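Local coordinates for siderophore enterobactin esterase (Emericella nidulans, PDB 6GUO), which hydrolyses the ester bonds of the bacterial xenosiderophore enterobactin so that its iron is released inside the fungal cell, at residues R143-E147 with L148-P152; L135-A139 with E140-P144. All coordinates share one frame; numbering follows the deposited sequence.

Contact 1. Residues R143-E147 with L148-P152; sequences RPFVE and LKVFP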
ATOM      1  N   ARG A 143      21.662  -4.429 -10.211  1.00 16.49           N
ATOM      2  CA  ARG A 143      20.948  -4.299 -11.477  1.00 18.39           C
ATOM      3  C   ARG A 143      21.404  -5.300 -12.553  1.00 16.97           C
ATOM      4  O   ARG A 143      20.565  -5.945 -13.175  1.00 15.03           O
ATOM      5  CB  ARG A 143      21.010  -2.855 -11.956  1.00 20.98           C
ATOM      6  CG  ARG A 143      20.368  -2.600 -13.296  1.00 23.93           C
ATOM      7  CD  ARG A 143      19.965  -1.144 -13.358  1.00 27.26           C
ATOM      8  NE  ARG A 143      19.633  -0.737 -14.705  1.00 30.68           N
ATOM      9  CZ  ARG A 143      19.322   0.507 -15.057  1.00 35.29           C
ATOM     10  NH1 ARG A 143      19.041   0.767 -16.330  1.00 37.56           N
ATOM     11  NH2 ARG A 143      19.282   1.489 -14.150  1.00 38.02           N
ATOM     12  N   PRO A 144      22.726  -5.459 -12.754  1.00 16.78           N
ATOM     13  CA  PRO A 144      23.171  -6.478 -13.707  1.00 17.06           C
ATOM     14  C   PRO A 144      22.839  -7.909 -13.297  1.00 16.13           C
ATOM     15  O   PRO A 144      22.568  -8.727 -14.163  1.00 18.04           O
ATOM     16  CB  PRO A 144      24.689  -6.255 -13.781  1.00 17.32           C
ATOM     17  CG  PRO A 144      24.860  -4.816 -13.425  1.00 17.35           C
ATOM     18  CD  PRO A 144      23.846  -4.599 -12.337  1.00 17.38           C
ATOM     19  N   PHE A 145      22.850  -8.210 -12.001  1.00 15.96           N
ATOM     20  CA  PHE A 145      22.407  -9.520 -11.529  1.00 17.10           C
ATOM     21  C   PHE A 145      20.956  -9.786 -11.938  1.00 16.60           C
ATOM     22  O   PHE A 145      20.643 -10.844 -12.484  1.00 17.15           O
ATOM     23  CB  PHE A 145      22.572  -9.645 -10.011  1.00 18.83           C
ATOM     24  CG  PHE A 145      21.950 -10.886  -9.439  1.00 20.67           C
ATOM     25  CD1 PHE A 145      22.582 -12.118  -9.575  1.00 22.67           C
ATOM     26  CD2 PHE A 145      20.728 -10.828  -8.763  1.00 21.53           C
ATOM     27  CE1 PHE A 145      22.011 -13.270  -9.050  1.00 23.51           C
ATOM     28  CE2 PHE A 145      20.152 -11.978  -8.241  1.00 22.64           C
ATOM     29  CZ  PHE A 145      20.797 -13.199  -8.383  1.00 23.19           C
ATOM     30  N   VAL A 146      20.082  -8.813 -11.700  1.00 15.51           N
ATOM     31  CA  VAL A 146      18.665  -8.962 -12.043  1.00 16.24           C
ATOM     32  C   VAL A 146      18.473  -9.086 -13.562  1.00 16.65           C
ATOM     33  O   VAL A 146      17.765  -9.984 -14.036  1.00 17.22           O
ATOM     34  CB  VAL A 146      17.822  -7.805 -11.455  1.00 16.85           C
ATOM     35  CG1 VAL A 146      16.381  -7.859 -11.954  1.00 18.01           C
ATOM     36  CG2 VAL A 146      17.853  -7.865  -9.933  1.00 17.29           C
ATOM     37  N   GLU A 147      19.135  -8.213 -14.315  1.00 16.90           N
ATOM     38  CA  GLU A 147      18.967  -8.165 -15.770  1.00 18.32           C
ATOM     39  C   GLU A 147      19.651  -9.324 -16.505  1.00 18.45           C
ATOM     40  O   GLU A 147      19.063  -9.897 -17.417  1.00 18.63           O
ATOM     41  CB  GLU A 147      19.445  -6.821 -16.327  1.00 20.27           C
ATOM     42  CG  GLU A 147      18.557  -5.644 -15.931  1.00 21.59           C
ATOM     43  CD  GLU A 147      18.861  -4.356 -16.688  1.00 23.55           C
ATOM     44  OE1 GLU A 147      19.682  -4.376 -17.630  1.00 27.22           O
ATOM     45  OE2 GLU A 147      18.272  -3.308 -16.337  1.00 23.04           O
ATOM     46  N   LEU A 148      20.877  -9.667 -16.103  1.00 17.97           N
ATOM     47  CA  LEU A 148      21.690 -10.648 -16.833  1.00 18.91           C
ATOM     48  C   LEU A 148      21.622 -12.076 -16.283  1.00 18.97           C
ATOM     49  O   LEU A 148      21.838 -13.020 -17.046  1.00 20.00           O
ATOM     50  CB  LEU A 148      23.149 -10.182 -16.906  1.00 19.63           C
ATOM     51  CG  LEU A 148      23.401  -8.746 -17.391  1.00 21.78           C
ATOM     52  CD1 LEU A 148      24.888  -8.529 -17.635  1.00 21.05           C
ATOM     53  CD2 LEU A 148      22.615  -8.391 -18.646  1.00 24.09           C
ATOM     54  N   LYS A 149      21.341 -12.242 -14.986  1.00 18.11           N
ATOM     55  CA  LYS A 149      21.244 -13.579 -14.371  1.00 20.17           C
ATOM     56  C   LYS A 149      19.806 -14.031 -14.090  1.00 19.42           C
ATOM     57  O   LYS A 149      19.447 -15.169 -14.399  1.00 20.69           O
ATOM     58  CB  LYS A 149      22.071 -13.659 -13.082  1.00 21.59           C
ATOM     59  CG  LYS A 149      23.578 -13.528 -13.282  1.00 23.48           C
ATOM     60  CD  LYS A 149      24.165 -14.741 -13.994  1.00 26.42           C
ATOM     61  CE  LYS A 149      25.588 -15.033 -13.553  1.00 30.51           C
ATOM     62  NZ  LYS A 149      25.649 -15.629 -12.186  1.00 34.33           N
ATOM     63  N   VAL A 150      18.992 -13.154 -13.510  1.00 17.51           N
ATOM     64  CA  VAL A 150      17.624 -13.511 -13.127  1.00 17.43           C
ATOM     65  C   VAL A 150      16.684 -13.488 -14.336  1.00 17.48           C
ATOM     66  O   VAL A 150      15.936 -14.449 -14.548  1.00 17.72           O
ATOM     67  CB  VAL A 150      17.098 -12.624 -11.978  1.00 16.95           C
ATOM     68  CG1 VAL A 150      15.687 -13.025 -11.560  1.00 16.73           C
ATOM     69  CG2 VAL A 150      18.037 -12.718 -10.780  1.00 17.34           C
ATOM     70  N   PHE A 151      16.736 -12.411 -15.122  1.00 17.01           N
ATOM     71  CA  PHE A 151      15.837 -12.222 -16.270  1.00 17.40           C
ATOM     72  C   PHE A 151      16.584 -11.959 -17.592  1.00 18.92           C
ATOM     73  O   PHE A 151      16.295 -10.968 -18.268  1.00 17.98           O
ATOM     74  CB  PHE A 151      14.869 -11.063 -15.986  1.00 16.82           C
ATOM     75  CG  PHE A 151      14.009 -11.268 -14.768  1.00 17.41           C
ATOM     76  CD1 PHE A 151      13.011 -12.236 -14.767  1.00 17.34           C
ATOM     77  CD2 PHE A 151      14.188 -10.487 -13.628  1.00 16.94           C
ATOM     78  CE1 PHE A 151      12.211 -12.427 -13.649  1.00 17.86           C
ATOM     79  CE2 PHE A 151      13.393 -10.677 -12.507  1.00 17.07           C
ATOM     80  CZ  PHE A 151      12.405 -11.649 -12.522  1.00 17.01           C
ATOM     81  N   PRO A 152      17.525 -12.853 -17.984  1.00 20.79           N
ATOM     82  CA  PRO A 152      18.342 -12.637 -19.197  1.00 21.29           C
ATOM     83  C   PRO A 152      17.569 -12.530 -20.516  1.00 23.19           C
ATOM     84  O   PRO A 152      18.066 -11.896 -21.453  1.00 24.41           O
ATOM     85  CB  PRO A 152      19.257 -13.868 -19.229  1.00 22.38           C
ATOM     86  CG  PRO A 152      18.521 -14.905 -18.466  1.00 22.39           C
ATOM     87  CD  PRO A 152      17.823 -14.158 -17.369  1.00 21.78           C
TER
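Phe145 reaches forward along the helix to touch Lys149 and Val150. Its CG stands anti to the backbone N (chi1 171°), which swings the ring from CB toward the next turn. CD1 meets Lys149 CB at 3.9 Å, with CE1 a little further from the same atom. Across the ring, but on the same side of its plane, CD2 lies near Val150 CG2, and CE2 presses on that methyl at 3.4 Å. CZ also touches it. The Phe145 and Lys149 side chains cross at about a right angle, and the lysine then bends away. Trp21 packs edge-to-face with Phe145, and Phe7 of the second subunit stacks on it, so this ring takes part in the dimer contact.

Residues 143-150 form the last turns of helix 131-150, a helix flanking the central sheet of the alpha/beta-hydrolase fold, and Phe151 and Pro152 lead out of it. Here the helix widens into a pi-type turn. Phe145 O accepts two bonds, from Lys149 N at 2.9 Å and from Val150 N at 3.0 Å. The first donor sits above the carbonyl plane; the second is nearly in line with the C=O bond. Phe151 N still bonds to Val146 O at 2.9 Å, although Phe151 has already left helical geometry. Its ring lies beside the Val146 side chain, with Val146 CG1 at its edge, 3.8 Å from Phe151 CD2. Val150 CG1 lies over one ring face, toward the rim. Val146 touches Ile87 and Phe151 touches Val85, both on strand 83-90.

Contact 2. Residues L135-A139 with E140-P144; sequences LTFIA and EIVRP
Phe137 holds Val142 CG2 over one face of its ring, a CH-pi contact 3.8 Å from methyl carbon to ring centroid and 29° off the normal. The methyl is closest to CE2. Ile141 CG2 comes in obliquely from the same side of the ring plane, 3.8 Å from Phe137 CE1, and the two side chains cross at about a right angle. Phe137 CB sets off away from residues 140-144, and a chi1 of 173° brings the ring back beside them.

The backbone below is a pi-type turn inside helix 131-150. Phe137 O takes Ile141 N at 2.9 Å from above its carbonyl plane, and Val142 N within that plane. Ile138 O receives Arg143 N at 2.8 Å. Ala139 O then faces Pro144 CD at 3.3 Å, because proline has no N-H to give, and the helix kinks there. On the outer side Thr136 CG2 rests against the Glu140 carboxylate carbon, while Thr136 OG1 bonds to Asp132 O.

Tyr31 stacks on Phe137, and Trp5 of the second subunit meets both Phe137 and Ile141. The Phe137, Ile141 and Val142 side chains meet through carbon alone, so van der Waals and CH-pi packing holds them, while Phe137 O serves both N-H groups.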
ATOM      1  N   LEU A 135      24.896   3.554  -4.467  1.00 19.78           N
ATOM      2  CA  LEU A 135      24.427   3.790  -5.825  1.00 22.04           C
ATOM      3  C   LEU A 135      25.248   2.992  -6.848  1.00 20.90           C
ATOM      4  O   LEU A 135      24.699   2.433  -7.798  1.00 20.51           O
ATOM      5  CB  LEU A 135      24.489   5.285  -6.115  1.00 25.27           C
ATOM      6  CG  LEU A 135      23.890   5.850  -7.400  1.00 28.18           C
ATOM      7  CD1 LEU A 135      22.606   5.140  -7.805  1.00 28.94           C
ATOM      8  CD2 LEU A 135      23.619   7.333  -7.197  1.00 29.14           C
ATOM      9  N   THR A 136      26.563   2.935  -6.630  1.00 20.78           N
ATOM     10  CA  THR A 136      27.456   2.085  -7.421  1.00 21.17           C
ATOM     11  C   THR A 136      27.059   0.610  -7.287  1.00 20.31           C
ATOM     12  O   THR A 136      26.991  -0.113  -8.282  1.00 20.95           O
ATOM     13  CB  THR A 136      28.924   2.293  -6.991  1.00 22.58           C
ATOM     14  OG1 THR A 136      29.276   3.667  -7.177  1.00 23.95           O
ATOM     15  CG2 THR A 136      29.873   1.431  -7.794  1.00 24.31           C
ATOM     16  N   PHE A 137      26.781   0.190  -6.054  1.00 19.30           N
ATOM     17  CA  PHE A 137      26.339  -1.176  -5.755  1.00 19.28           C
ATOM     18  C   PHE A 137      25.057  -1.546  -6.505  1.00 17.97           C
ATOM     19  O   PHE A 137      24.971  -2.619  -7.107  1.00 17.96           O
ATOM     20  CB  PHE A 137      26.160  -1.342  -4.235  1.00 20.19           C
ATOM     21  CG  PHE A 137      25.553  -2.648  -3.824  1.00 19.97           C
ATOM     22  CD1 PHE A 137      26.275  -3.829  -3.930  1.00 21.12           C
ATOM     23  CD2 PHE A 137      24.260  -2.697  -3.303  1.00 19.45           C
ATOM     24  CE1 PHE A 137      25.718  -5.040  -3.542  1.00 20.68           C
ATOM     25  CE2 PHE A 137      23.702  -3.903  -2.913  1.00 20.00           C
ATOM     26  CZ  PHE A 137      24.430  -5.077  -3.030  1.00 19.91           C
ATOM     27  N   ILE A 138      24.074  -0.651  -6.487  1.00 16.71           N
ATOM     28  CA  ILE A 138      22.806  -0.896  -7.184  1.00 17.28           C
ATOM     29  C   ILE A 138      23.022  -0.987  -8.699  1.00 18.43           C
ATOM     30  O   ILE A 138      22.543  -1.921  -9.342  1.00 18.47           O
ATOM     31  CB  ILE A 138      21.751   0.177  -6.841  1.00 17.61           C
ATOM     32  CG1 ILE A 138      21.336   0.040  -5.368  1.00 17.74           C
ATOM     33  CG2 ILE A 138      20.521   0.043  -7.738  1.00 18.06           C
ATOM     34  CD1 ILE A 138      20.582   1.232  -4.821  1.00 18.88           C
ATOM     35  N   ALA A 139      23.762  -0.027  -9.242  1.00 19.96           N
ATOM     36  CA  ALA A 139      23.979   0.083 -10.686  1.00 22.60           C
ATOM     37  C   ALA A 139      24.912  -0.986 -11.272  1.00 23.21           C
ATOM     38  O   ALA A 139      24.697  -1.432 -12.402  1.00 24.12           O
ATOM     39  CB  ALA A 139      24.499   1.475 -11.026  1.00 24.34           C
ATOM     40  N   GLU A 140      25.942  -1.381 -10.520  1.00 23.00           N
ATOM     41  CA  GLU A 140      26.988  -2.280 -11.027  1.00 23.68           C
ATOM     42  C   GLU A 140      26.901  -3.729 -10.536  1.00 21.04           C
ATOM     43  O   GLU A 140      27.450  -4.616 -11.186  1.00 21.95           O
ATOM     44  CB  GLU A 140      28.372  -1.684 -10.737  1.00 26.52           C
ATOM     45  CG  GLU A 140      28.604  -0.388 -11.509  1.00 30.25           C
ATOM     46  CD  GLU A 140      29.884   0.339 -11.143  1.00 31.86           C
ATOM     47  OE1 GLU A 140      30.855  -0.312 -10.703  1.00 34.98           O
ATOM     48  OE2 GLU A 140      29.920   1.581 -11.315  1.00 36.16           O
ATOM     49  N   ILE A 141      26.215  -3.970  -9.415  1.00 18.87           N
ATOM     50  CA  ILE A 141      26.094  -5.312  -8.832  1.00 18.57           C
ATOM     51  C   ILE A 141      24.652  -5.824  -8.879  1.00 17.68           C
ATOM     52  O   ILE A 141      24.390  -6.885  -9.451  1.00 17.66           O
ATOM     53  CB  ILE A 141      26.618  -5.345  -7.373  1.00 19.92           C
ATOM     54  CG1 ILE A 141      28.041  -4.771  -7.285  1.00 20.52           C
ATOM     55  CG2 ILE A 141      26.568  -6.758  -6.797  1.00 20.71           C
ATOM     56  CD1 ILE A 141      29.085  -5.491  -8.121  1.00 21.50           C
ATOM     57  N   VAL A 142      23.722  -5.073  -8.292  1.00 16.55           N
ATOM     58  CA  VAL A 142      22.335  -5.546  -8.172  1.00 16.58           C
ATOM     59  C   VAL A 142      21.636  -5.560  -9.528  1.00 16.67           C
ATOM     60  O   VAL A 142      21.093  -6.580  -9.951  1.00 16.57           O
ATOM     61  CB  VAL A 142      21.515  -4.701  -7.170  1.00 16.32           C
ATOM     62  CG1 VAL A 142      20.063  -5.172  -7.124  1.00 16.39           C
ATOM     63  CG2 VAL A 142      22.138  -4.774  -5.782  1.00 16.69           C
ATOM     64  N   ARG A 143      21.662  -4.429 -10.211  1.00 16.49           N
ATOM     65  CA  ARG A 143      20.948  -4.299 -11.477  1.00 18.39           C
ATOM     66  C   ARG A 143      21.404  -5.300 -12.553  1.00 16.97           C
ATOM     67  O   ARG A 143      20.565  -5.945 -13.175  1.00 15.03           O
ATOM     68  CB  ARG A 143      21.010  -2.855 -11.956  1.00 20.98           C
ATOM     69  CG  ARG A 143      20.368  -2.600 -13.296  1.00 23.93           C
ATOM     70  CD  ARG A 143      19.965  -1.144 -13.358  1.00 27.26           C
ATOM     71  NE  ARG A 143      19.633  -0.737 -14.705  1.00 30.68           N
ATOM     72  CZ  ARG A 143      19.322   0.507 -15.057  1.00 35.29           C
ATOM     73  NH1 ARG A 143      19.041   0.767 -16.330  1.00 37.56           N
ATOM     74  NH2 ARG A 143      19.282   1.489 -14.150  1.00 38.02           N
ATOM     75  N   PRO A 144      22.726  -5.459 -12.754  1.00 16.78           N
ATOM     76  CA  PRO A 144      23.171  -6.478 -13.707  1.00 17.06           C
ATOM     77  C   PRO A 144      22.839  -7.909 -13.297  1.00 16.13           C
ATOM     78  O   PRO A 144      22.568  -8.727 -14.163  1.00 18.04           O
ATOM     79  CB  PRO A 144      24.689  -6.255 -13.781  1.00 17.32           C
ATOM     80  CG  PRO A 144      24.860  -4.816 -13.425  1.00 17.35           C
ATOM     81  CD  PRO A 144      23.846  -4.599 -12.337  1.00 17.38           C
TER

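Contact 2 runs into contact 1 along helix 131-150, and their centres lie about 11 Å apart. Arg143 and Pro144 belong to both, with the proline kink between the two pi-type turns. The pattern repeats after eight residues: a phenylalanine is followed by a valine five places on, and its carbonyl takes two N-H groups. Both phenylalanines meet aromatic residues of the second subunit, so the two contacts share one dimer-facing side. A triethylene glycol, probably from crystallisation, lies about 4 Å from the Phe145 side chain. In contact 2, Leu135 and Ile138 pack on helix 166-177, which follows the probable nucleophile elbow. Arg143 turns its NE to Glu147 OE2 in a weak salt bridge (3.3 Å).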